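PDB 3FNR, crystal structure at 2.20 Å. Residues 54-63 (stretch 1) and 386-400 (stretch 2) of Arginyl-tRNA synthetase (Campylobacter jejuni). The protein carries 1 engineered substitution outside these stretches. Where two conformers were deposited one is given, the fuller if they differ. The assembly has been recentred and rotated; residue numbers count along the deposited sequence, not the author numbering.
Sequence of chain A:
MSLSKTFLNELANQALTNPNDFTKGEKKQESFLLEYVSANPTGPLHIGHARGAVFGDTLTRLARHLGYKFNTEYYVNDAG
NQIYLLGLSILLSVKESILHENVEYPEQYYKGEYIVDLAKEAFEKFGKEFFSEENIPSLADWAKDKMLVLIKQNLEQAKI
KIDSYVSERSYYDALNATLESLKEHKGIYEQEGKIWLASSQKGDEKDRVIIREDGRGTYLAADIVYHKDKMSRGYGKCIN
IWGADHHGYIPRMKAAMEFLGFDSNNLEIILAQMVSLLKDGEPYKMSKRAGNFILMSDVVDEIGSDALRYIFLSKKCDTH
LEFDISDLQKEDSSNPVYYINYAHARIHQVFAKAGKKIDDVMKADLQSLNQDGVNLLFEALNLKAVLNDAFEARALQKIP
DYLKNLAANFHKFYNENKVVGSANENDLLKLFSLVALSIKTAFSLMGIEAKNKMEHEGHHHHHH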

ATOM      1  N   VAL A  54      -0.597  -1.673   1.551  1.00 30.62           N
ATOM      2  CA  VAL A  54      -1.704  -0.867   2.097  1.00 24.48           C
ATOM      3  C   VAL A  54      -1.195   0.513   2.506  1.00 28.43           C
ATOM      4  O   VAL A  54      -1.811   1.531   2.174  1.00 33.99           O
ATOM      5  CB  VAL A  54      -2.413  -1.599   3.269  1.00 31.01           C
ATOM      6  CG1 VAL A  54      -3.332  -0.648   4.082  1.00 31.08           C
ATOM      7  CG2 VAL A  54      -3.210  -2.780   2.735  1.00 30.53           C
ATOM      8  N   PHE A  55      -0.051   0.543   3.193  1.00 25.75           N
ATOM      9  CA  PHE A  55       0.590   1.804   3.569  1.00 29.32           C
ATOM     10  C   PHE A  55       0.900   2.678   2.346  1.00 30.22           C
ATOM     11  O   PHE A  55       0.590   3.872   2.340  1.00 32.51           O
ATOM     12  CB  PHE A  55       1.860   1.556   4.400  1.00 30.85           C
ATOM     13  CG  PHE A  55       2.438   2.804   5.033  1.00 37.35           C
ATOM     14  CD1 PHE A  55       2.094   3.158   6.339  1.00 36.28           C
ATOM     15  CD2 PHE A  55       3.346   3.610   4.335  1.00 37.78           C
ATOM     16  CE1 PHE A  55       2.637   4.308   6.934  1.00 38.14           C
ATOM     17  CE2 PHE A  55       3.887   4.769   4.924  1.00 36.99           C
ATOM     18  CZ  PHE A  55       3.529   5.112   6.220  1.00 34.94           C
ATOM     19  N   GLY A  56       1.494   2.086   1.312  1.00 29.98           N
ATOM     20  CA  GLY A  56       1.915   2.864   0.136  1.00 21.04           C
ATOM     21  C   GLY A  56       0.770   3.438  -0.669  1.00 28.40           C
ATOM     22  O   GLY A  56       0.860   4.559  -1.194  1.00 28.13           O
ATOM     23  N   ASP A  57      -0.314   2.680  -0.772  1.00 31.33           N
ATOM     24  CA  ASP A  57      -1.456   3.150  -1.552  1.00 32.50           C
ATOM     25  C   ASP A  57      -2.173   4.258  -0.801  1.00 33.25           C
ATOM     26  O   ASP A  57      -2.598   5.246  -1.402  1.00 35.75           O
ATOM     27  CB  ASP A  57      -2.429   2.018  -1.877  1.00 34.29           C
ATOM     28  CG  ASP A  57      -3.528   2.471  -2.814  1.00 40.96           C
ATOM     29  OD1 ASP A  57      -4.710   2.419  -2.419  1.00 49.58           O
ATOM     30  OD2 ASP A  57      -3.200   2.928  -3.932  1.00 33.48           O
ATOM     31  N   THR A  58      -2.278   4.105   0.519  1.00 30.69           N
ATOM     32  CA  THR A  58      -2.905   5.138   1.329  1.00 30.12           C
ATOM     33  C   THR A  58      -2.048   6.398   1.257  1.00 27.00           C
ATOM     34  O   THR A  58      -2.566   7.468   0.965  1.00 31.45           O
ATOM     35  CB  THR A  58      -3.148   4.673   2.779  1.00 32.28           C
ATOM     36  OG1 THR A  58      -3.843   3.421   2.760  1.00 30.91           O
ATOM     37  CG2 THR A  58      -3.999   5.673   3.523  1.00 30.65           C
ATOM     38  N   LEU A  59      -0.735   6.258   1.448  1.00 30.49           N
ATOM     39  CA  LEU A  59       0.210   7.379   1.269  1.00 31.91           C
ATOM     40  C   LEU A  59       0.011   8.097  -0.069  1.00 31.81           C
ATOM     41  O   LEU A  59      -0.067   9.327  -0.117  1.00 27.57           O
ATOM     42  CB  LEU A  59       1.656   6.879   1.326  1.00 35.61           C
ATOM     43  CG  LEU A  59       2.754   7.583   2.136  1.00 44.20           C
ATOM     44  CD1 LEU A  59       4.042   7.497   1.363  1.00 29.20           C
ATOM     45  CD2 LEU A  59       2.454   9.035   2.522  1.00 34.69           C
ATOM     46  N   THR A  60      -0.064   7.312  -1.144  1.00 30.98           N
ATOM     47  CA  THR A  60      -0.285   7.834  -2.488  1.00 33.41           C
ATOM     48  C   THR A  60      -1.581   8.626  -2.599  1.00 33.89           C
ATOM     49  O   THR A  60      -1.564   9.775  -3.047  1.00 38.14           O
ATOM     50  CB  THR A  60      -0.299   6.698  -3.530  1.00 32.87           C
ATOM     51  OG1 THR A  60       0.891   5.920  -3.384  1.00 33.62           O
ATOM     52  CG2 THR A  60      -0.345   7.267  -4.925  1.00 26.40           C
ATOM     53  N   ARG A  61      -2.690   8.013  -2.175  1.00 35.83           N
ATOM     54  CA  ARG A  61      -4.008   8.655  -2.223  1.00 33.70           C
ATOM     55  C   ARG A  61      -4.013   9.939  -1.412  1.00 34.96           C
ATOM     56  O   ARG A  61      -4.601  10.940  -1.821  1.00 38.67           O
ATOM     57  CB  ARG A  61      -5.078   7.713  -1.675  1.00 37.46           C
ATOM     58  CG  ARG A  61      -5.450   6.549  -2.576  1.00 37.81           C
ATOM     59  CD  ARG A  61      -6.362   5.596  -1.814  1.00 38.67           C
ATOM     60  NE  ARG A  61      -6.698   4.387  -2.563  1.00 45.46           N
ATOM     61  CZ  ARG A  61      -7.769   4.261  -3.340  1.00 45.81           C
ATOM     62  NH1 ARG A  61      -8.613   5.279  -3.486  1.00 34.96           N
ATOM     63  NH2 ARG A  61      -7.995   3.115  -3.971  1.00 38.35           N
ATOM     64  N   LEU A  62      -3.348   9.898  -0.261  1.00 32.24           N
ATOM     65  CA  LEU A  62      -3.271  11.045   0.624  1.00 32.61           C
ATOM     66  C   LEU A  62      -2.434  12.163   0.011  1.00 37.96           C
ATOM     67  O   LEU A  62      -2.880  13.315  -0.050  1.00 39.96           O
ATOM     68  CB  LEU A  62      -2.745  10.631   1.999  1.00 34.36           C
ATOM     69  CG  LEU A  62      -2.610  11.705   3.082  1.00 33.63           C
ATOM     70  CD1 LEU A  62      -3.924  12.437   3.357  1.00 33.05           C
ATOM     71  CD2 LEU A  62      -2.105  11.043   4.322  1.00 33.97           C
ATOM     72  N   ALA A  63      -1.244  11.819  -0.475  1.00 35.25           N
ATOM     73  CA  ALA A  63      -0.404  12.790  -1.173  1.00 38.40           C
ATOM     74  C   ALA A  63      -1.127  13.489  -2.326  1.00 36.08           C
ATOM     75  O   ALA A  63      -1.058  14.712  -2.448  1.00 39.88           O
ATOM     76  CB  ALA A  63       0.830  12.133  -1.669  1.00 41.56           C
ATOM     77  N   VAL A 386      -5.669  17.100  10.295  1.00 29.67           N
ATOM     78  CA  VAL A 386      -5.250  15.721  10.528  1.00 33.36           C
ATOM     79  C   VAL A 386      -4.531  15.144   9.306  1.00 36.21           C
ATOM     80  O   VAL A 386      -3.444  14.587   9.454  1.00 39.88           O
ATOM     81  CB  VAL A 386      -6.445  14.827  10.937  1.00 31.04           C
ATOM     82  CG1 VAL A 386      -6.015  13.369  11.056  1.00 33.83           C
ATOM     83  CG2 VAL A 386      -7.032  15.314  12.273  1.00 39.12           C
ATOM     84  N   LEU A 387      -5.120  15.316   8.116  1.00 33.12           N
ATOM     85  CA  LEU A 387      -4.565  14.746   6.878  1.00 35.06           C
ATOM     86  C   LEU A 387      -3.188  15.312   6.538  1.00 35.22           C
ATOM     87  O   LEU A 387      -2.273  14.569   6.193  1.00 36.05           O
ATOM     88  CB  LEU A 387      -5.516  14.965   5.697  1.00 31.24           C
ATOM     89  CG  LEU A 387      -6.868  14.265   5.790  1.00 33.13           C
ATOM     90  CD1 LEU A 387      -7.716  14.594   4.568  1.00 32.13           C
ATOM     91  CD2 LEU A 387      -6.743  12.749   6.012  1.00 22.19           C
ATOM     92  N   ASN A 388      -3.047  16.630   6.650  1.00 38.33           N
ATOM     93  CA  ASN A 388      -1.766  17.286   6.408  1.00 38.26           C
ATOM     94  C   ASN A 388      -0.706  16.831   7.395  1.00 39.78           C
ATOM     95  O   ASN A 388       0.436  16.582   7.021  1.00 46.75           O
ATOM     96  CB  ASN A 388      -1.927  18.806   6.422  1.00 38.82           C
ATOM     97  CG  ASN A 388      -2.552  19.336   5.137  1.00 43.11           C
ATOM     98  OD1 ASN A 388      -1.888  19.428   4.101  1.00 42.07           O
ATOM     99  ND2 ASN A 388      -3.831  19.691   5.199  1.00 41.48           N
ATOM    100  N   ASP A 389      -1.111  16.675   8.647  1.00 41.93           N
ATOM    101  CA  ASP A 389      -0.217  16.232   9.703  1.00 43.97           C
ATOM    102  C   ASP A 389       0.171  14.773   9.496  1.00 41.53           C
ATOM    103  O   ASP A 389       1.321  14.396   9.721  1.00 43.11           O
ATOM    104  CB  ASP A 389      -0.904  16.409  11.058  1.00 47.85           C
ATOM    105  CG  ASP A 389       0.045  16.864  12.139  1.00 71.60           C
ATOM    106  OD1 ASP A 389      -0.046  18.050  12.526  1.00 80.07           O
ATOM    107  OD2 ASP A 389       0.884  16.047  12.591  1.00 80.97           O
ATOM    108  N   ALA A 390      -0.789  13.961   9.056  1.00 40.02           N
ATOM    109  CA  ALA A 390      -0.543  12.545   8.789  1.00 39.02           C
ATOM    110  C   ALA A 390       0.460  12.356   7.657  1.00 37.46           C
ATOM    111  O   ALA A 390       1.337  11.506   7.748  1.00 39.31           O
ATOM    112  CB  ALA A 390      -1.840  11.810   8.477  1.00 36.30           C
ATOM    113  N   PHE A 391       0.336  13.157   6.602  1.00 39.90           N
ATOM    114  CA  PHE A 391       1.255  13.055   5.480  1.00 38.94           C
ATOM    115  C   PHE A 391       2.673  13.457   5.868  1.00 40.00           C
ATOM    116  O   PHE A 391       3.617  12.692   5.662  1.00 44.50           O
ATOM    117  CB  PHE A 391       0.797  13.899   4.298  1.00 34.18           C
ATOM    118  CG  PHE A 391       1.734  13.829   3.129  1.00 42.01           C
ATOM    119  CD1 PHE A 391       1.827  12.663   2.371  1.00 33.82           C
ATOM    120  CD2 PHE A 391       2.558  14.901   2.813  1.00 44.23           C
ATOM    121  CE1 PHE A 391       2.715  12.577   1.310  1.00 39.50           C
ATOM    122  CE2 PHE A 391       3.440  14.825   1.744  1.00 43.24           C
ATOM    123  CZ  PHE A 391       3.511  13.663   0.987  1.00 39.70           C
ATOM    124  N   GLU A 392       2.800  14.655   6.433  1.00 34.42           N
ATOM    125  CA  GLU A 392       4.095  15.232   6.777  1.00 39.72           C
ATOM    126  C   GLU A 392       4.915  14.416   7.783  1.00 36.95           C
ATOM    127  O   GLU A 392       6.137  14.428   7.723  1.00 40.11           O
ATOM    128  CB  GLU A 392       3.917  16.680   7.248  1.00 38.54           C
ATOM    129  CG  GLU A 392       3.493  17.624   6.116  1.00 52.47           C
ATOM    130  CD  GLU A 392       2.848  18.914   6.607  1.00 61.06           C
ATOM    131  OE1 GLU A 392       1.926  19.413   5.927  1.00 57.92           O
ATOM    132  OE2 GLU A 392       3.260  19.432   7.667  1.00 69.08           O
ATOM    133  N   ALA A 393       4.246  13.700   8.687  1.00 35.19           N
ATOM    134  CA  ALA A 393       4.930  12.860   9.669  1.00 37.29           C
ATOM    135  C   ALA A 393       5.000  11.396   9.231  1.00 38.59           C
ATOM    136  O   ALA A 393       5.600  10.578   9.931  1.00 40.71           O
ATOM    137  CB  ALA A 393       4.235  12.962  11.031  1.00 39.33           C
ATOM    138  N   ARG A 394       4.386  11.096   8.077  1.00 42.02           N
ATOM    139  CA  ARG A 394       4.227   9.730   7.541  0.50 38.82           C
ATOM    140  C   ARG A 394       3.453   8.821   8.507  1.00 40.53           C
ATOM    141  O   ARG A 394       3.576   7.593   8.468  1.00 40.05           O
ATOM    142  CB  ARG A 394       5.574   9.100   7.125  0.50 37.76           C
ATOM    143  CG  ARG A 394       6.514  10.003   6.308  0.50 30.13           C
ATOM    144  CD  ARG A 394       5.993  10.324   4.916  0.50 29.45           C
ATOM    145  NE  ARG A 394       7.010  11.019   4.125  0.50 25.59           N
ATOM    146  CZ  ARG A 394       7.028  12.326   3.879  0.50 24.64           C
ATOM    147  NH1 ARG A 394       8.008  12.844   3.149  0.50 10.70           N
ATOM    148  NH2 ARG A 394       6.063  13.117   4.344  0.50 20.25           N
ATOM    149  N   ALA A 395       2.634   9.439   9.358  1.00 38.55           N
ATOM    150  CA  ALA A 395       1.874   8.727  10.380  1.00 39.82           C
ATOM    151  C   ALA A 395       0.446   8.452   9.908  1.00 39.91           C
ATOM    152  O   ALA A 395      -0.505   9.126  10.322  1.00 39.88           O
ATOM    153  CB  ALA A 395       1.871   9.529  11.688  1.00 34.57           C
ATOM    154  N   LEU A 396       0.292   7.458   9.042  1.00 36.54           N
ATOM    155  CA  LEU A 396      -1.006   7.196   8.422  1.00 34.57           C
ATOM    156  C   LEU A 396      -2.059   6.631   9.381  1.00 37.12           C
ATOM    157  O   LEU A 396      -3.248   6.717   9.098  1.00 39.86           O
ATOM    158  CB  LEU A 396      -0.862   6.310   7.177  1.00 33.89           C
ATOM    159  CG  LEU A 396       0.069   6.832   6.077  1.00 36.70           C
ATOM    160  CD1 LEU A 396       0.082   5.916   4.868  1.00 30.54           C
ATOM    161  CD2 LEU A 396      -0.287   8.246   5.663  1.00 32.07           C
ATOM    162  N   GLN A 397      -1.618   6.079  10.513  1.00 38.02           N
ATOM    163  CA  GLN A 397      -2.528   5.570  11.541  1.00 37.27           C
ATOM    164  C   GLN A 397      -3.355   6.653  12.224  1.00 38.45           C
ATOM    165  O   GLN A 397      -4.340   6.336  12.883  1.00 42.59           O
ATOM    166  CB  GLN A 397      -1.786   4.720  12.585  1.00 39.70           C
ATOM    167  CG  GLN A 397      -1.006   5.497  13.649  1.00 37.43           C
ATOM    168  CD  GLN A 397       0.309   6.076  13.133  1.00 54.18           C
ATOM    169  OE1 GLN A 397       0.809   5.687  12.072  1.00 55.35           O
ATOM    170  NE2 GLN A 397       0.875   7.008  13.889  1.00 54.05           N
ATOM    171  N   LYS A 398      -2.964   7.917  12.053  1.00 37.86           N
ATOM    172  CA  LYS A 398      -3.772   9.060  12.479  1.00 39.10           C
ATOM    173  C   LYS A 398      -5.112   9.128  11.735  1.00 40.99           C
ATOM    174  O   LYS A 398      -6.089   9.679  12.251  1.00 37.52           O
ATOM    175  CB  LYS A 398      -3.008  10.379  12.280  1.00 46.87           C
ATOM    176  CG  LYS A 398      -1.704  10.525  13.073  1.00 51.98           C
ATOM    177  CD  LYS A 398      -1.904  11.262  14.395  1.00 67.11           C
ATOM    178  CE  LYS A 398      -0.574  11.588  15.083  1.00 67.87           C
ATOM    179  NZ  LYS A 398       0.260  12.558  14.305  1.00 71.10           N
ATOM    180  N   ILE A 399      -5.164   8.583  10.523  1.00 39.32           N
ATOM    181  CA  ILE A 399      -6.427   8.555   9.775  1.00 36.27           C
ATOM    182  C   ILE A 399      -7.487   7.609  10.415  1.00 38.58           C
ATOM    183  O   ILE A 399      -8.588   8.074  10.722  1.00 31.24           O
ATOM    184  CB  ILE A 399      -6.235   8.320   8.233  1.00 39.26           C
ATOM    185  CG1 ILE A 399      -5.263   9.338   7.628  1.00 42.68           C
ATOM    186  CG2 ILE A 399      -7.570   8.401   7.500  1.00 42.06           C
ATOM    187  CD1 ILE A 399      -4.909   9.051   6.144  1.00 35.21           C
ATOM    188  N   PRO A 400      -7.173   6.296  10.617  1.00 37.63           N
ATOM    189  CA  PRO A 400      -8.093   5.459  11.417  1.00 39.42           C
ATOM    190  C   PRO A 400      -8.394   5.988  12.830  1.00 39.52           C
ATOM    191  O   PRO A 400      -9.538   5.883  13.278  1.00 39.23           O
ATOM    192  CB  PRO A 400      -7.359   4.115  11.525  1.00 41.01           C
ATOM    193  CG  PRO A 400      -6.425   4.086  10.392  1.00 41.22           C
ATOM    194  CD  PRO A 400      -6.042   5.495  10.100  1.00 39.12           C
TER

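The contact is built around Leu-62, which points from the first helix toward the second stretch and fits as a knob into a hole formed by Leu-387, Ala-390, Phe-391 and Ile-399. Its two methyls share the walls of the pocket: CD1 of Leu-62 lies 3.8 Å from CB of Leu-387, and CD2 of Leu-62 lies 3.9 Å from CD1 of Ile-399 and 4.2 Å from CB of Ala-390. A branched, flexible apolar side chain suits this place because it can fill a pocket with several walls, and the small Ala-390 takes up little of the space.

The other central residue is Leu-396, which points back toward the first helix from the turn that follows the second helix. Its CD2 meets CD2 of Leu-62 at 3.6 Å, so the two leucines pack directly. Its CD1 enters the first helix's surface near Phe-55, Thr-58 and Leu-59, coming within 3.3 Å of the backbone O of Phe-55. The same methyl sits over one face of the Phe-55 ring, 3.6 Å from the centroid and 8° off the normal. This is a CH-pi contact, in which a weakly polarised C-H group meets the electron-rich face of the ring.

Beside this centre, Phe-391 points toward the first helix, and its broad ring spans one helical turn there: CD1 of Phe-391 is 3.7 Å from CD2 of Leu-59, and CE1 of Phe-391 is 3.6 Å from CB of Ala-63. The short alanine side chain lets the ring come close to the helix. Thr-58 offers its carbon atoms to the contact, with CB 4.0 Å from CD1 of Leu-396, whereas its OG1 donates a hydrogen bond to O of Val-54 at 2.8 Å. The hydroxyl is thus satisfied within its own helix.

At the polar edge stands Arg-394, whose positive phi marks the departure from the second helix in a Schellman motif. Its carbonyl O approaches the edge of the Phe-55 ring, 3.3 Å from CZ, where the ring hydrogens carry slight positive charge. The side chain turns back so that NH2 of Arg-394 donates to O of Phe-391 at 2.8 Å, while its CD remains 4.5 Å from CD2 of Leu-59. Arginine suits this border because its aliphatic portion can lie near apolar neighbours while the guanidinium finds polar partners. No hydrogen bond joins the two stretches; the direct contact rests on the packing of largely apolar surfaces.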